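Local atomic coordinates of probable flavin reductase (Sinorhizobium meliloti, PDB entry 3RH7), a protein that binds flavin mononucleotide and probably acts as an NADPH-dependent flavin reductase. Residues G31-D39 with M76-L87. Residues are numbered along the deposited sequence; the frame is centred on the assembly and turned at random.
Sequences GVTVVTASD and MTSAGRFAINVL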
loop_
_atom_site.group_PDB
_atom_site.type_symbol
_atom_site.label_atom_id
_atom_site.label_comp_id
_atom_site.label_asym_id
_atom_site.label_seq_id
_atom_site.Cartn_x
_atom_site.Cartn_y
_atom_site.Cartn_z
ATOM N N GLY A 31 -3.313 -1.566 -3.070
ATOM C CA GLY A 31 -4.683 -1.464 -2.618
ATOM C C GLY A 31 -5.412 -2.750 -3.003
ATOM O O GLY A 31 -4.783 -3.731 -3.435
ATOM N N VAL A 32 -6.738 -2.784 -2.837
ATOM C CA VAL A 32 -7.516 -3.981 -3.182
ATOM C C VAL A 32 -8.683 -3.566 -4.084
ATOM O O VAL A 32 -9.413 -2.602 -3.760
ATOM C CB VAL A 32 -8.019 -4.760 -1.932
ATOM C CG1 VAL A 32 -8.759 -6.024 -2.344
ATOM C CG2 VAL A 32 -6.885 -5.088 -0.953
ATOM N N THR A 33 -8.836 -4.271 -5.224
ATOM C CA THR A 33 -9.951 -4.026 -6.141
ATOM C C THR A 33 -10.819 -5.270 -6.247
ATOM O O THR A 33 -10.396 -6.352 -5.834
ATOM C CB THR A 33 -9.536 -3.592 -7.576
ATOM O OG1 THR A 33 -9.265 -4.743 -8.377
ATOM C CG2 THR A 33 -8.413 -2.554 -7.634
ATOM N N VAL A 34 -12.032 -5.097 -6.802
ATOM C CA VAL A 34 -12.953 -6.157 -7.175
ATOM C C VAL A 34 -13.382 -5.828 -8.609
ATOM O O VAL A 34 -14.051 -4.810 -8.867
ATOM C CB VAL A 34 -14.147 -6.461 -6.232
ATOM C CG1 VAL A 34 -15.031 -7.546 -6.827
ATOM C CG2 VAL A 34 -13.671 -6.885 -4.850
ATOM N N VAL A 35 -12.881 -6.650 -9.547
ATOM C CA VAL A 35 -13.193 -6.562 -10.969
ATOM C C VAL A 35 -14.578 -7.157 -11.167
ATOM O O VAL A 35 -14.851 -8.281 -10.737
ATOM C CB VAL A 35 -12.150 -7.254 -11.856
ATOM C CG1 VAL A 35 -12.238 -6.758 -13.292
ATOM C CG2 VAL A 35 -10.752 -7.061 -11.300
ATOM N N THR A 36 -15.465 -6.384 -11.774
ATOM C CA THR A 36 -16.819 -6.839 -12.019
ATOM C C THR A 36 -17.200 -6.703 -13.492
ATOM O O THR A 36 -16.631 -5.887 -14.215
ATOM C CB THR A 36 -17.793 -6.062 -11.144
ATOM O OG1 THR A 36 -17.750 -4.686 -11.504
ATOM C CG2 THR A 36 -17.546 -6.246 -9.662
ATOM N N ALA A 37 -18.187 -7.507 -13.913
ATOM C CA ALA A 37 -18.769 -7.550 -15.256
ATOM C C ALA A 37 -20.056 -8.380 -15.232
ATOM O O ALA A 37 -20.451 -8.875 -14.171
ATOM C CB ALA A 37 -17.774 -8.131 -16.251
ATOM N N SER A 38 -20.736 -8.493 -16.387
ATOM C CA SER A 38 -21.952 -9.297 -16.543
ATOM C C SER A 38 -21.683 -10.389 -17.594
ATOM O O SER A 38 -21.175 -10.058 -18.670
ATOM C CB SER A 38 -23.137 -8.418 -16.937
ATOM O OG SER A 38 -23.526 -7.542 -15.892
ATOM N N ASP A 39 -21.979 -11.684 -17.290
ATOM C CA ASP A 39 -21.742 -12.786 -18.232
ATOM C C ASP A 39 -22.702 -12.737 -19.459
ATOM O O ASP A 39 -23.476 -11.782 -19.617
ATOM C CB ASP A 39 -21.800 -14.165 -17.538
ATOM C CG ASP A 39 -23.085 -14.534 -16.802
ATOM O OD1 ASP A 39 -24.182 -14.164 -17.285
ATOM O OD2 ASP A 39 -22.999 -15.265 -15.787
HETATM N N MSE A 76 -15.292 -13.596 -18.445
HETATM C CA MSE A 76 -14.554 -12.348 -18.324
HETATM C C MSE A 76 -13.931 -11.907 -19.641
HETATM O O MSE A 76 -14.222 -10.810 -20.103
HETATM C CB MSE A 76 -13.461 -12.500 -17.266
HETATM C CG MSE A 76 -12.975 -11.168 -16.721
HETATM SE SE MSE A 76 -14.394 -10.176 -15.845
HETATM C CE MSE A 76 -13.856 -8.492 -16.247
ATOM N N THR A 77 -13.057 -12.744 -20.232
ATOM C CA THR A 77 -12.375 -12.445 -21.494
ATOM C C THR A 77 -13.405 -12.190 -22.620
ATOM O O THR A 77 -13.187 -11.313 -23.465
ATOM C CB THR A 77 -11.391 -13.555 -21.850
ATOM O OG1 THR A 77 -12.024 -14.824 -21.709
ATOM C CG2 THR A 77 -10.142 -13.514 -21.006
ATOM N N SER A 78 -14.547 -12.914 -22.584
ATOM C CA SER A 78 -15.630 -12.776 -23.562
ATOM C C SER A 78 -16.399 -11.460 -23.387
ATOM O O SER A 78 -16.932 -10.958 -24.382
ATOM C CB SER A 78 -16.597 -13.956 -23.480
ATOM O OG SER A 78 -15.946 -15.185 -23.768
ATOM N N ALA A 79 -16.463 -10.907 -22.140
ATOM C CA ALA A 79 -17.156 -9.637 -21.830
ATOM C C ALA A 79 -16.489 -8.478 -22.544
ATOM O O ALA A 79 -15.287 -8.540 -22.836
ATOM C CB ALA A 79 -17.168 -9.382 -20.333
ATOM N N GLY A 80 -17.266 -7.455 -22.863
ATOM C CA GLY A 80 -16.736 -6.303 -23.585
ATOM C C GLY A 80 -16.421 -5.139 -22.684
ATOM O O GLY A 80 -15.508 -4.357 -22.957
ATOM N N ARG A 81 -17.203 -5.025 -21.614
ATOM C CA ARG A 81 -17.105 -3.971 -20.620
ATOM C C ARG A 81 -16.893 -4.578 -19.252
ATOM O O ARG A 81 -17.412 -5.660 -18.953
ATOM C CB ARG A 81 -18.377 -3.100 -20.645
ATOM C CG ARG A 81 -18.526 -2.345 -21.958
ATOM C CD ARG A 81 -19.749 -1.464 -22.019
ATOM N NE ARG A 81 -19.664 -0.504 -23.125
ATOM C CZ ARG A 81 -19.048 0.675 -23.052
ATOM N NH1 ARG A 81 -18.451 1.054 -21.927
ATOM N NH2 ARG A 81 -19.018 1.480 -24.108
ATOM N N PHE A 82 -16.113 -3.894 -18.421
ATOM C CA PHE A 82 -15.876 -4.314 -17.045
ATOM C C PHE A 82 -15.729 -3.084 -16.125
ATOM O O PHE A 82 -15.657 -1.967 -16.618
ATOM C CB PHE A 82 -14.675 -5.245 -16.954
ATOM C CG PHE A 82 -13.336 -4.617 -17.212
ATOM C CD1 PHE A 82 -12.855 -4.477 -18.506
ATOM C CD2 PHE A 82 -12.532 -4.204 -16.159
ATOM C CE1 PHE A 82 -11.607 -3.902 -18.746
ATOM C CE2 PHE A 82 -11.292 -3.616 -16.399
ATOM C CZ PHE A 82 -10.830 -3.486 -17.688
ATOM N N ALA A 83 -15.722 -3.287 -14.806
ATOM C CA ALA A 83 -15.555 -2.201 -13.855
ATOM C C ALA A 83 -14.553 -2.568 -12.783
ATOM O O ALA A 83 -14.471 -3.724 -12.374
ATOM C CB ALA A 83 -16.886 -1.822 -13.223
ATOM N N ILE A 84 -13.792 -1.582 -12.322
ATOM C CA ILE A 84 -12.818 -1.801 -11.262
ATOM C C ILE A 84 -13.308 -1.112 -9.984
ATOM O O ILE A 84 -13.430 0.114 -9.968
ATOM C CB ILE A 84 -11.420 -1.313 -11.711
ATOM C CG1 ILE A 84 -10.816 -2.245 -12.781
ATOM C CG2 ILE A 84 -10.478 -1.088 -10.530
ATOM C CD1 ILE A 84 -10.287 -3.562 -12.330
ATOM N N ASN A 85 -13.608 -1.892 -8.923
ATOM C CA ASN A 85 -14.046 -1.289 -7.653
ATOM C C ASN A 85 -12.883 -1.293 -6.642
ATOM O O ASN A 85 -12.527 -2.371 -6.130
ATOM C CB ASN A 85 -15.270 -2.017 -7.073
ATOM C CG ASN A 85 -16.547 -1.803 -7.824
ATOM O OD1 ASN A 85 -17.262 -0.839 -7.585
ATOM N ND2 ASN A 85 -16.902 -2.735 -8.686
ATOM N N VAL A 86 -12.272 -0.092 -6.387
ATOM C CA VAL A 86 -11.144 0.101 -5.441
ATOM C C VAL A 86 -11.799 0.151 -4.028
ATOM O O VAL A 86 -12.466 1.127 -3.677
ATOM C CB VAL A 86 -10.286 1.355 -5.822
ATOM C CG1 VAL A 86 -9.123 1.578 -4.881
ATOM C CG2 VAL A 86 -9.780 1.254 -7.250
ATOM N N LEU A 87 -11.704 -0.956 -3.288
ATOM C CA LEU A 87 -12.366 -1.116 -1.993
ATOM C C LEU A 87 -11.863 -0.156 -0.907
ATOM O O LEU A 87 -10.701 0.219 -0.922
ATOM C CB LEU A 87 -12.204 -2.558 -1.507
ATOM C CG LEU A 87 -12.710 -3.679 -2.410
ATOM C CD1 LEU A 87 -12.440 -4.998 -1.767
ATOM C CD2 LEU A 87 -14.228 -3.557 -2.703
#
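Val35 overlaps three side chains of 76-87 with its two methyls: CG2 lies 3.7 Å from Ile84 CD1, the two side chains running alongside and pointing the same way, while CG1 meets the CE methyl of selenomethionine Met76 and, obliquely, CD2 of the Phe82 ring. Met76 starts out away from strand 33-38, and bends at chi2 and chi3 return its CE to it, 3.9 Å from Ala37 CB. Further along this face, Thr33 CG2 rests on Ile84 CG2, and Phe28 of the second subunit packs on Thr33 and Val86. Beneath these side chains, strands 33-38 and 81-86 pair antiparallel, their axes at 160°, within the FMN-binding split barrel. Val34 with Asn85 and Thr36 with Ala83 are hydrogen-bonded pairs, Thr36 N giving a nearly straight bond to Ala83 O (2.9 Å, 170° at the hydrogen). Beyond them Leu87 N binds Val32 O at 2.9 Å. On the other face Leu87 CD1 bridges Val34 CG2 (3.8 Å) and Val32 CG1 (3.9 Å), under helix 92-97; Val34 also touches Thr48 and Phe98 of the FMN site. With CG anti to the carbonyl carbon (chi1 -71°), the Asn85 side chain crosses that of Thr36 at about a right angle, ND2 and OG1 lying as neighbours. Pro119 O accepts from both Asn85 ND2 and Thr36 OG1, while Phe121 N donates to Asn85 OD1, fixing the buried amide at both ends.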